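Long-range contacts in pectinesterase A (Erwinia chrysanthemi, PDB 2NTP), which hydrolyses the methyl esters of pectin's galacturonosyl residues, leaving free carboxylates and methanol, probably the first step in the maceration and soft-rotting of plant tissue: residues Gly219-Asn224 and Val266-Ser271; Ala70-Thr75 and Ser123-Thr128; Val8-Ser13 and Gly42-Arg47. All blocks are in the same frame, centred on the assembly; numbering follows the deposited sequence.

Contact 1 of 3, residues Gly219-Asn224 and Val266-Ser271; sequences GLVITN and VFLNTS
I222 lies over the ring of F267. Its CD1 stands 4.3 Å from the centroid of the F267 ring, 22° off the normal and displaced toward the rim, a CH-pi contact, while I222 CB meets F267 CD2 at 3.7 Å near the root of the ring. Both side chains put their first branch anti to the carbonyl carbon (CG1 of I222, CG of F267) and so run side by side. On the other face of the sheet, L268 CD1 touches V221 CG1 at 3.8 Å and T223 CG2 at 3.7 Å.

This overlap follows from a parallel pairing, V221 with V266, I222 with F267 and T223 with L268. Both backbone polar atoms of I222 are bound to that one strand: its N donates to V266 O at 2.8 Å, almost perfectly straight (179°), and its O accepts from L268 N. V266 N to L220 O and N224 N to L268 O extend the ladder, and L268 O also takes T270 OG1 from above its carbonyl plane.

Just past the strands, N224 and N269 both adopt left-handed backbone angles and lie side by side with their amide planes 10° apart, N224 ND2 being 3.4 Å from N269 CB. A water accepts from N224 ND2 and donates to N269 O. N224 OD1 accepts from N186 ND2, at the end of the adjacent strand 182-186, so the row resembles the asparagine ladders of parallel beta-helices.

Strand 220-223 is flanked by strand 182-186 and strand 264-268 in one parallel sheet of the right-handed beta-helix, where F267 packs inward on L207 and V227.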
ATOM      1  N   GLY A 219      -9.856   8.794   4.269  1.00  8.41           N
ATOM      2  CA  GLY A 219      -8.482   8.373   4.030  1.00  7.93           C
ATOM      3  C   GLY A 219      -8.451   6.873   3.827  1.00  7.42           C
ATOM      4  O   GLY A 219      -9.007   6.362   2.853  1.00  7.42           O
ATOM      5  N   LEU A 220      -7.824   6.171   4.767  1.00  6.62           N
ATOM      6  CA  LEU A 220      -7.708   4.714   4.696  1.00  6.41           C
ATOM      7  C   LEU A 220      -8.849   4.083   5.473  1.00  6.42           C
ATOM      8  O   LEU A 220      -8.978   4.300   6.683  1.00  6.56           O
ATOM      9  CB  LEU A 220      -6.353   4.252   5.245  1.00  6.40           C
ATOM     10  CG  LEU A 220      -5.128   5.035   4.745  1.00  6.14           C
ATOM     11  CD1 LEU A 220      -3.872   4.563   5.450  1.00  5.61           C
ATOM     12  CD2 LEU A 220      -4.970   4.930   3.230  1.00  6.47           C
ATOM     13  N   VAL A 221      -9.679   3.316   4.770  1.00  6.13           N
ATOM     14  CA  VAL A 221     -10.860   2.694   5.369  1.00  6.30           C
ATOM     15  C   VAL A 221     -10.776   1.188   5.151  1.00  6.42           C
ATOM     16  O   VAL A 221     -10.756   0.714   4.007  1.00  6.00           O
ATOM     17  CB  VAL A 221     -12.176   3.283   4.794  1.00  6.43           C
ATOM     18  CG1 VAL A 221     -13.400   2.657   5.476  1.00  6.67           C
ATOM     19  CG2 VAL A 221     -12.201   4.815   4.950  1.00  6.79           C
ATOM     20  N   ILE A 222     -10.703   0.444   6.250  1.00  6.45           N
ATOM     21  CA  ILE A 222     -10.516  -1.009   6.194  1.00  7.00           C
ATOM     22  C   ILE A 222     -11.766  -1.704   6.738  1.00  6.97           C
ATOM     23  O   ILE A 222     -12.128  -1.510   7.901  1.00  7.58           O
ATOM     24  CB  ILE A 222      -9.244  -1.456   6.975  1.00  7.09           C
ATOM     25  CG1 ILE A 222      -7.976  -0.899   6.320  1.00  8.03           C
ATOM     26  CG2 ILE A 222      -9.138  -2.982   7.031  1.00  7.45           C
ATOM     27  CD1 ILE A 222      -7.440   0.363   6.969  1.00 11.45           C
ATOM     28  N   THR A 223     -12.420  -2.500   5.895  1.00  7.15           N
ATOM     29  CA  THR A 223     -13.704  -3.119   6.258  1.00  7.03           C
ATOM     30  C   THR A 223     -13.690  -4.633   6.071  1.00  7.19           C
ATOM     31  O   THR A 223     -13.122  -5.142   5.100  1.00  6.49           O
ATOM     32  CB  THR A 223     -14.899  -2.525   5.440  1.00  7.31           C
ATOM     33  OG1 THR A 223     -14.754  -2.841   4.048  1.00  6.89           O
ATOM     34  CG2 THR A 223     -14.989  -1.017   5.604  1.00  7.56           C
ATOM     35  N   ASN A 224     -14.329  -5.344   7.001  1.00  7.56           N
ATOM     36  CA  ASN A 224     -14.559  -6.787   6.864  1.00  8.17           C
ATOM     37  C   ASN A 224     -13.275  -7.544   6.538  1.00  8.01           C
ATOM     38  O   ASN A 224     -13.262  -8.453   5.705  1.00  8.59           O
ATOM     39  CB  ASN A 224     -15.626  -7.057   5.796  1.00  8.75           C
ATOM     40  CG  ASN A 224     -16.879  -6.209   5.985  1.00  9.76           C
ATOM     41  OD1 ASN A 224     -17.317  -5.509   5.062  1.00 13.93           O
ATOM     42  ND2 ASN A 224     -17.458  -6.263   7.174  1.00 10.19           N
ATOM     43  N   VAL A 266      -9.631   4.160   9.520  1.00  6.27           N
ATOM     44  CA  VAL A 266     -10.804   3.608  10.195  1.00  6.75           C
ATOM     45  C   VAL A 266     -10.913   2.115   9.899  1.00  7.05           C
ATOM     46  O   VAL A 266     -10.871   1.703   8.732  1.00  7.33           O
ATOM     47  CB  VAL A 266     -12.104   4.337   9.782  1.00  6.79           C
ATOM     48  CG1 VAL A 266     -13.295   3.762  10.538  1.00  6.97           C
ATOM     49  CG2 VAL A 266     -11.986   5.837  10.047  1.00  6.57           C
ATOM     50  N   PHE A 267     -11.024   1.321  10.964  1.00  7.12           N
ATOM     51  CA  PHE A 267     -11.254  -0.120  10.865  1.00  7.28           C
ATOM     52  C   PHE A 267     -12.699  -0.411  11.232  1.00  7.42           C
ATOM     53  O   PHE A 267     -13.158  -0.006  12.300  1.00  7.58           O
ATOM     54  CB  PHE A 267     -10.341  -0.896  11.817  1.00  7.63           C
ATOM     55  CG  PHE A 267      -8.894  -0.890  11.419  1.00  7.61           C
ATOM     56  CD1 PHE A 267      -8.035   0.107  11.878  1.00  8.36           C
ATOM     57  CD2 PHE A 267      -8.377  -1.892  10.595  1.00  8.38           C
ATOM     58  CE1 PHE A 267      -6.692   0.115  11.513  1.00  7.64           C
ATOM     59  CE2 PHE A 267      -7.034  -1.891  10.225  1.00  8.70           C
ATOM     60  CZ  PHE A 267      -6.191  -0.885  10.687  1.00  8.18           C
ATOM     61  N   LEU A 268     -13.404  -1.122  10.356  1.00  7.53           N
ATOM     62  CA  LEU A 268     -14.767  -1.567  10.656  1.00  7.76           C
ATOM     63  C   LEU A 268     -14.918  -3.070  10.477  1.00  7.84           C
ATOM     64  O   LEU A 268     -14.493  -3.621   9.460  1.00  7.96           O
ATOM     65  CB  LEU A 268     -15.800  -0.833   9.799  1.00  7.83           C
ATOM     66  CG  LEU A 268     -15.797   0.698   9.834  1.00  7.83           C
ATOM     67  CD1 LEU A 268     -15.095   1.231   8.591  1.00  8.04           C
ATOM     68  CD2 LEU A 268     -17.217   1.230   9.917  1.00  9.37           C
ATOM     69  N   ASN A 269     -15.521  -3.723  11.473  1.00  8.21           N
ATOM     70  CA  ASN A 269     -15.816  -5.163  11.414  1.00  8.50           C
ATOM     71  C   ASN A 269     -14.603  -6.000  10.991  1.00  8.52           C
ATOM     72  O   ASN A 269     -14.701  -6.888  10.132  1.00  8.75           O
ATOM     73  CB  ASN A 269     -17.010  -5.417  10.479  1.00  8.96           C
ATOM     74  CG  ASN A 269     -18.268  -4.677  10.921  1.00 11.01           C
ATOM     75  OD1 ASN A 269     -18.768  -3.793  10.216  1.00 14.00           O
ATOM     76  ND2 ASN A 269     -18.780  -5.033  12.094  1.00 12.33           N
ATOM     77  N   THR A 270     -13.463  -5.716  11.612  1.00  8.02           N
ATOM     78  CA  THR A 270     -12.195  -6.324  11.226  1.00  8.23           C
ATOM     79  C   THR A 270     -11.592  -7.134  12.375  1.00  8.54           C
ATOM     80  O   THR A 270     -11.579  -6.681  13.517  1.00  8.34           O
ATOM     81  CB  THR A 270     -11.226  -5.237  10.688  1.00  8.43           C
ATOM     82  OG1 THR A 270     -11.688  -4.815   9.402  1.00  8.40           O
ATOM     83  CG2 THR A 270      -9.797  -5.757  10.552  1.00  8.14           C
ATOM     84  N   SER A 271     -11.115  -8.338  12.067  1.00  8.71           N
ATOM     85  CA  SER A 271     -10.462  -9.172  13.075  1.00  9.37           C
ATOM     86  C   SER A 271      -9.020  -8.725  13.277  1.00  9.18           C
ATOM     87  O   SER A 271      -8.364  -8.266  12.342  1.00  9.15           O
ATOM     88  CB  SER A 271     -10.517 -10.656  12.711  1.00  9.75           C
ATOM     89  OG  SER A 271      -9.750 -10.942  11.566  1.00 12.83           O
TER
HETATM   90  O   HOH W   1     -16.889  -8.673   8.965  1.00 37.79           O

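Contact 2 of 3, residues Ala70-Thr75 and Ser123-Thr128; sequences ATAAGT and SKIKDT
Two loops beside the substrate-binding cleft meet here, one following strand 65-69 and the other leading to strand 133-135, and the side chain of A73 lies about 6 Å from a bound galacturonate. Their one direct hydrogen bond runs from G74 N to D127 O, 2.9 Å long. The bond is bent (135° at the hydrogen), yet the donor lies in the carbonyl plane, on a lone pair of D127 O.

Each loop presents a turn at this point. A72-T75 form a type I beta turn, closed by T75 N to A72 O, and the T75 hydroxyl adds a second link across the turn: OG1, beside the backbone N of its own residue, accepts from A72 N at 2.8 Å. Across from it D127 is the centre of an inverse gamma turn, and its carbonyl is the one that accepts from G74.

I125 reaches into the turn with both branches. Its CG2 rests 3.8 Å from G74 CA, an approach made possible because G74 carries no CB there. The other branch is extended (chi2 172°) and brings CD1 obliquely to T75 OG1 at 3.9 Å and to A72 CB at 4.2 Å. The D127 side chain leans on the turn by its root, D127 CB being 3.9 Å from A73 CB, while its carboxylate is directed to a salt bridge of OD2 with K82. A73 is further tied by backbone hydrogen bonds to G84 and to the substrate-binding Q129, and T128 OG1 bonds Q153 OE1, the side chain of the transition-state stabiliser.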
ATOM      1  N   ALA A  70      13.167  -5.666  -7.377  1.00  8.69           N
ATOM      2  CA  ALA A  70      13.801  -5.275  -6.121  1.00  8.65           C
ATOM      3  C   ALA A  70      14.389  -3.872  -6.211  1.00  8.66           C
ATOM      4  O   ALA A  70      15.376  -3.643  -6.923  1.00  8.89           O
ATOM      5  CB  ALA A  70      14.873  -6.287  -5.726  1.00  8.83           C
ATOM      6  N   THR A  71      13.777  -2.927  -5.498  1.00  8.47           N
ATOM      7  CA  THR A  71      14.245  -1.538  -5.490  1.00  8.01           C
ATOM      8  C   THR A  71      13.920  -0.881  -4.154  1.00  7.95           C
ATOM      9  O   THR A  71      12.748  -0.798  -3.777  1.00  7.23           O
ATOM     10  CB  THR A  71      13.585  -0.691  -6.624  1.00  8.04           C
ATOM     11  OG1 THR A  71      13.428  -1.483  -7.814  1.00  8.86           O
ATOM     12  CG2 THR A  71      14.406   0.564  -6.933  1.00  8.13           C
ATOM     13  N   ALA A  72      14.946  -0.426  -3.434  1.00  7.38           N
ATOM     14  CA  ALA A  72      14.719   0.380  -2.229  1.00  7.60           C
ATOM     15  C   ALA A  72      14.871   1.860  -2.552  1.00  7.97           C
ATOM     16  O   ALA A  72      15.460   2.217  -3.580  1.00  8.07           O
ATOM     17  CB  ALA A  72      15.677  -0.022  -1.113  1.00  7.61           C
ATOM     18  N   ALA A  73      14.346   2.714  -1.672  1.00  7.99           N
ATOM     19  CA  ALA A  73      14.535   4.161  -1.794  1.00  8.75           C
ATOM     20  C   ALA A  73      16.017   4.514  -1.883  1.00  9.30           C
ATOM     21  O   ALA A  73      16.393   5.424  -2.615  1.00  9.42           O
ATOM     22  CB  ALA A  73      13.890   4.887  -0.623  1.00  8.76           C
ATOM     23  N   GLY A  74      16.844   3.772  -1.145  1.00  9.93           N
ATOM     24  CA  GLY A  74      18.285   4.021  -1.090  1.00 11.11           C
ATOM     25  C   GLY A  74      19.095   3.340  -2.180  1.00 12.17           C
ATOM     26  O   GLY A  74      20.319   3.514  -2.240  1.00 12.29           O
ATOM     27  N   THR A  75      18.427   2.559  -3.031  1.00 12.99           N
ATOM     28  CA  THR A  75      19.076   1.964  -4.203  1.00 14.11           C
ATOM     29  C   THR A  75      19.517   3.097  -5.124  1.00 15.29           C
ATOM     30  O   THR A  75      18.765   4.045  -5.353  1.00 15.05           O
ATOM     31  CB  THR A  75      18.137   0.992  -4.961  1.00 13.87           C
ATOM     32  OG1 THR A  75      17.690  -0.039  -4.074  1.00 13.18           O
ATOM     33  CG2 THR A  75      18.845   0.340  -6.151  1.00 13.82           C
ATOM     34  N   SER A 123      27.289  -1.373   1.364  1.00 14.24           N
ATOM     35  CA  SER A 123      26.106  -1.798   0.608  1.00 14.33           C
ATOM     36  C   SER A 123      24.841  -1.854   1.475  1.00 14.44           C
ATOM     37  O   SER A 123      23.742  -2.087   0.957  1.00 14.73           O
ATOM     38  CB  SER A 123      26.347  -3.147  -0.082  1.00 14.22           C
ATOM     39  OG  SER A 123      26.303  -4.228   0.838  1.00 14.04           O
ATOM     40  N   LYS A 124      24.998  -1.641   2.783  1.00 14.11           N
ATOM     41  CA  LYS A 124      23.850  -1.596   3.700  1.00 14.06           C
ATOM     42  C   LYS A 124      23.083  -0.287   3.517  1.00 14.31           C
ATOM     43  O   LYS A 124      23.612   0.799   3.757  1.00 14.88           O
ATOM     44  CB  LYS A 124      24.286  -1.783   5.159  1.00 13.82           C
ATOM     45  CG  LYS A 124      23.128  -2.016   6.129  1.00 13.45           C
ATOM     46  CD  LYS A 124      23.612  -2.252   7.551  1.00 13.33           C
ATOM     47  CE  LYS A 124      22.455  -2.665   8.453  1.00 12.10           C
ATOM     48  NZ  LYS A 124      22.923  -3.104   9.799  1.00 10.86           N
ATOM     49  N   ILE A 125      21.830  -0.415   3.091  1.00 14.60           N
ATOM     50  CA  ILE A 125      20.967   0.719   2.765  1.00 14.88           C
ATOM     51  C   ILE A 125      20.241   1.244   4.008  1.00 14.43           C
ATOM     52  O   ILE A 125      19.692   0.462   4.786  1.00 14.22           O
ATOM     53  CB  ILE A 125      19.948   0.318   1.650  1.00 14.90           C
ATOM     54  CG1 ILE A 125      20.675   0.126   0.309  1.00 15.57           C
ATOM     55  CG2 ILE A 125      18.832   1.349   1.516  1.00 15.57           C
ATOM     56  CD1 ILE A 125      19.814  -0.461  -0.805  1.00 15.91           C
ATOM     57  N   LYS A 126      20.247   2.567   4.189  1.00 13.89           N
ATOM     58  CA  LYS A 126      19.524   3.212   5.290  1.00 13.79           C
ATOM     59  C   LYS A 126      18.085   3.567   4.906  1.00 12.88           C
ATOM     60  O   LYS A 126      17.176   3.474   5.731  1.00 13.10           O
ATOM     61  CB  LYS A 126      20.267   4.462   5.773  1.00 14.57           C
ATOM     62  CG  LYS A 126      21.470   4.157   6.651  1.00 16.91           C
ATOM     63  CD  LYS A 126      22.274   5.403   6.946  1.00 20.91           C
ATOM     64  CE  LYS A 126      23.496   5.070   7.783  1.00 22.77           C
ATOM     65  NZ  LYS A 126      24.420   6.231   7.902  1.00 24.51           N
ATOM     66  N   ASP A 127      17.892   3.988   3.656  1.00 11.98           N
ATOM     67  CA  ASP A 127      16.567   4.332   3.142  1.00 10.97           C
ATOM     68  C   ASP A 127      15.886   3.065   2.640  1.00  9.95           C
ATOM     69  O   ASP A 127      15.907   2.754   1.444  1.00  9.54           O
ATOM     70  CB  ASP A 127      16.666   5.389   2.035  1.00 11.41           C
ATOM     71  CG  ASP A 127      17.220   6.720   2.538  1.00 13.31           C
ATOM     72  OD1 ASP A 127      17.439   6.864   3.761  1.00 15.65           O
ATOM     73  OD2 ASP A 127      17.429   7.625   1.704  1.00 15.19           O
ATOM     74  N   THR A 128      15.274   2.352   3.584  1.00  8.88           N
ATOM     75  CA  THR A 128      14.815   0.983   3.380  1.00  8.03           C
ATOM     76  C   THR A 128      13.379   0.855   2.873  1.00  7.76           C
ATOM     77  O   THR A 128      12.881  -0.259   2.696  1.00  7.33           O
ATOM     78  CB  THR A 128      14.972   0.155   4.672  1.00  7.76           C
ATOM     79  OG1 THR A 128      14.482   0.912   5.785  1.00  8.44           O
ATOM     80  CG2 THR A 128      16.444  -0.180   4.903  1.00  7.77           C
TER

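Contact 3 of 3, residues Val8-Ser13 and Gly42-Arg47; sequences VSKSSS and GVYNER
The backbones stay apart, the closest CA pair being K10 and G42 at 6.4 Å, and no backbone-to-backbone hydrogen bond joins the segments. Side chains cross the gap instead. K10 leaves the loop with CG anti to its carbonyl carbon, bends once (chi2 -70°) and then runs fully extended over Y44. Its CE stands over one face of the Y44 ring, 3.9 Å from the centroid and offset toward the rim, making a CH-pi contact. The ammonium is further off-centre: K10 NZ lies 4.4 Å from the Y44 centroid and 30° off the normal, an off-centre cation-pi interaction. What fixes that end is V43 O, which accepts from K10 NZ at 2.9 Å, the donor lying above the carbonyl plane. At the root of the chain, K10 CG sits 4.1 Å from the bare CA of G42.

V8 slides past Y44 in the reverse direction, its CG1, anti to the backbone N, meeting Y44 CE2 obliquely at 3.5 Å. The tip of the ring reaches S9, with Y44 OH 3.5 Å from S9 CA, and the same hydroxyl is hydrogen-bonded to K40 O.

V8 ends strand 6-8 and Y44 lies in strand 42-45, outermost members of two different parallel sheets at the N-terminal end of the beta-helix. I21 of helix 21-26 packs on both residues, and I37 and I39 of strand 35-39 touch V8 and Y44 respectively.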
ATOM      1  N   VAL A   8       0.009 -12.056 -22.318  1.00 32.67           N
ATOM      2  CA  VAL A   8       1.413 -12.199 -21.934  1.00 32.79           C
ATOM      3  C   VAL A   8       1.645 -13.619 -21.422  1.00 33.17           C
ATOM      4  O   VAL A   8       0.857 -14.132 -20.628  1.00 32.76           O
ATOM      5  CB  VAL A   8       1.821 -11.170 -20.838  1.00 32.71           C
ATOM      6  CG1 VAL A   8       3.309 -11.258 -20.527  1.00 32.56           C
ATOM      7  CG2 VAL A   8       1.479  -9.762 -21.267  1.00 32.36           C
ATOM      8  N   SER A   9       2.719 -14.254 -21.893  1.00 33.88           N
ATOM      9  CA  SER A   9       3.087 -15.592 -21.430  1.00 34.82           C
ATOM     10  C   SER A   9       4.596 -15.816 -21.459  1.00 35.43           C
ATOM     11  O   SER A   9       5.318 -15.153 -22.206  1.00 35.31           O
ATOM     12  CB  SER A   9       2.380 -16.676 -22.254  1.00 34.80           C
ATOM     13  OG  SER A   9       2.944 -16.786 -23.545  1.00 35.18           O
ATOM     14  N   LYS A  10       5.053 -16.757 -20.637  1.00 36.42           N
ATOM     15  CA  LYS A  10       6.459 -17.145 -20.584  1.00 37.51           C
ATOM     16  C   LYS A  10       6.826 -18.096 -21.721  1.00 38.44           C
ATOM     17  O   LYS A  10       7.990 -18.177 -22.116  1.00 38.52           O
ATOM     18  CB  LYS A  10       6.779 -17.807 -19.238  1.00 37.38           C
ATOM     19  CG  LYS A  10       6.826 -16.852 -18.052  1.00 37.12           C
ATOM     20  CD  LYS A  10       8.035 -15.933 -18.127  1.00 36.47           C
ATOM     21  CE  LYS A  10       8.073 -14.984 -16.950  1.00 35.86           C
ATOM     22  NZ  LYS A  10       9.210 -14.028 -17.047  1.00 35.02           N
ATOM     23  N   SER A  11       5.827 -18.811 -22.237  1.00 39.57           N
ATOM     24  CA  SER A  11       6.044 -19.830 -23.263  1.00 40.78           C
ATOM     25  C   SER A  11       5.808 -19.305 -24.676  1.00 41.46           C
ATOM     26  O   SER A  11       4.856 -18.561 -24.926  1.00 41.67           O
ATOM     27  CB  SER A  11       5.152 -21.048 -23.004  1.00 40.78           C
ATOM     28  OG  SER A  11       5.451 -21.645 -21.753  1.00 41.31           O
ATOM     29  N   SER A  12       6.689 -19.701 -25.592  1.00 42.33           N
ATOM     30  CA  SER A  12       6.535 -19.402 -27.017  1.00 43.05           C
ATOM     31  C   SER A  12       5.567 -20.390 -27.674  1.00 43.46           C
ATOM     32  O   SER A  12       5.129 -20.186 -28.810  1.00 43.60           O
ATOM     33  CB  SER A  12       7.894 -19.433 -27.721  1.00 43.10           C
ATOM     34  OG  SER A  12       8.530 -20.690 -27.555  1.00 43.39           O
ATOM     35  N   SER A  13       5.243 -21.456 -26.942  1.00 43.88           N
ATOM     36  CA  SER A  13       4.293 -22.477 -27.383  1.00 44.17           C
ATOM     37  C   SER A  13       2.842 -21.986 -27.326  1.00 44.21           C
ATOM     38  O   SER A  13       1.951 -22.600 -27.924  1.00 44.35           O
ATOM     39  CB  SER A  13       4.456 -23.746 -26.539  1.00 44.24           C
ATOM     40  OG  SER A  13       3.547 -24.756 -26.943  1.00 44.70           O
ATOM     41  N   GLY A  42       3.593 -16.988 -14.190  1.00 13.34           N
ATOM     42  CA  GLY A  42       5.025 -16.763 -14.337  1.00 13.09           C
ATOM     43  C   GLY A  42       5.444 -15.599 -13.465  1.00 13.11           C
ATOM     44  O   GLY A  42       4.598 -14.839 -12.992  1.00 12.91           O
ATOM     45  N   VAL A  43       6.750 -15.478 -13.241  1.00 12.87           N
ATOM     46  CA  VAL A  43       7.309 -14.350 -12.499  1.00 12.66           C
ATOM     47  C   VAL A  43       7.924 -13.388 -13.508  1.00 12.57           C
ATOM     48  O   VAL A  43       8.909 -13.711 -14.189  1.00 12.88           O
ATOM     49  CB  VAL A  43       8.360 -14.796 -11.444  1.00 12.70           C
ATOM     50  CG1 VAL A  43       8.954 -13.591 -10.721  1.00 13.23           C
ATOM     51  CG2 VAL A  43       7.737 -15.753 -10.442  1.00 12.97           C
ATOM     52  N   TYR A  44       7.321 -12.212 -13.607  1.00 11.95           N
ATOM     53  CA  TYR A  44       7.749 -11.185 -14.545  1.00 11.67           C
ATOM     54  C   TYR A  44       8.568 -10.134 -13.812  1.00 11.84           C
ATOM     55  O   TYR A  44       8.035  -9.353 -13.017  1.00 11.46           O
ATOM     56  CB  TYR A  44       6.531 -10.586 -15.257  1.00 11.83           C
ATOM     57  CG  TYR A  44       5.740 -11.634 -16.014  1.00 11.57           C
ATOM     58  CD1 TYR A  44       4.796 -12.438 -15.364  1.00 11.24           C
ATOM     59  CD2 TYR A  44       5.964 -11.851 -17.376  1.00 11.97           C
ATOM     60  CE1 TYR A  44       4.084 -13.421 -16.056  1.00 11.79           C
ATOM     61  CE2 TYR A  44       5.258 -12.828 -18.071  1.00 11.61           C
ATOM     62  CZ  TYR A  44       4.322 -13.604 -17.410  1.00 11.83           C
ATOM     63  OH  TYR A  44       3.625 -14.564 -18.110  1.00 12.77           O
ATOM     64  N   ASN A  45       9.877 -10.147 -14.059  1.00 11.78           N
ATOM     65  CA  ASN A  45      10.790  -9.206 -13.412  1.00 12.00           C
ATOM     66  C   ASN A  45      10.777  -7.868 -14.146  1.00 11.76           C
ATOM     67  O   ASN A  45      11.629  -7.591 -15.003  1.00 11.54           O
ATOM     68  CB  ASN A  45      12.203  -9.800 -13.318  1.00 12.43           C
ATOM     69  CG  ASN A  45      13.195  -8.878 -12.617  1.00 13.99           C
ATOM     70  OD1 ASN A  45      14.390  -8.898 -12.925  1.00 16.58           O
ATOM     71  ND2 ASN A  45      12.712  -8.078 -11.668  1.00 14.68           N
ATOM     72  N   GLU A  46       9.783  -7.053 -13.807  1.00 11.36           N
ATOM     73  CA  GLU A  46       9.513  -5.814 -14.517  1.00 11.15           C
ATOM     74  C   GLU A  46       9.102  -4.719 -13.552  1.00 11.00           C
ATOM     75  O   GLU A  46       8.516  -4.992 -12.499  1.00 10.91           O
ATOM     76  CB  GLU A  46       8.387  -6.017 -15.533  1.00 11.29           C
ATOM     77  CG  GLU A  46       8.674  -7.061 -16.594  1.00 11.89           C
ATOM     78  CD  GLU A  46       7.597  -7.113 -17.650  1.00 11.94           C
ATOM     79  OE1 GLU A  46       7.257  -6.040 -18.190  1.00 13.13           O
ATOM     80  OE2 GLU A  46       7.108  -8.225 -17.940  1.00 12.11           O
ATOM     81  N   ARG A  47       9.419  -3.488 -13.929  1.00 10.80           N
ATOM     82  CA  ARG A  47       8.883  -2.306 -13.278  1.00 11.17           C
ATOM     83  C   ARG A  47       8.013  -1.573 -14.296  1.00 11.44           C
ATOM     84  O   ARG A  47       8.413  -1.394 -15.458  1.00 11.55           O
ATOM     85  CB  ARG A  47      10.010  -1.415 -12.774  1.00 11.32           C
ATOM     86  CG  ARG A  47      10.992  -2.149 -11.867  1.00 12.46           C
ATOM     87  CD  ARG A  47      11.989  -1.195 -11.253  1.00 14.55           C
ATOM     88  NE  ARG A  47      11.314  -0.237 -10.390  1.00 15.23           N
ATOM     89  CZ  ARG A  47      11.787   0.958 -10.059  1.00 15.99           C
ATOM     90  NH1 ARG A  47      12.962   1.385 -10.517  1.00 15.86           N
ATOM     91  NH2 ARG A  47      11.071   1.738  -9.268  1.00 15.72           N
TER

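In the fold
Contact 1 is a buried piece of the beta-helix wall, whereas contacts 2 and 3 are partly buried, contact 2 joining two loops and contact 3 a loop to an outer strand. The chemistry changes accordingly: a repeating main-chain ladder with apolar overlap in contact 1, a single bond between turns in contact 2, and one lysine laid over an aromatic ring in contact 3. Contact 2 lies close to the bound oligosaccharide, while contact 3 is remote from the annotated sites. Contacts 2 and 3 touch through packing of T71 against R47, with their centres 26 Å apart; contact 1 is on the opposite side of the chain's centre from both.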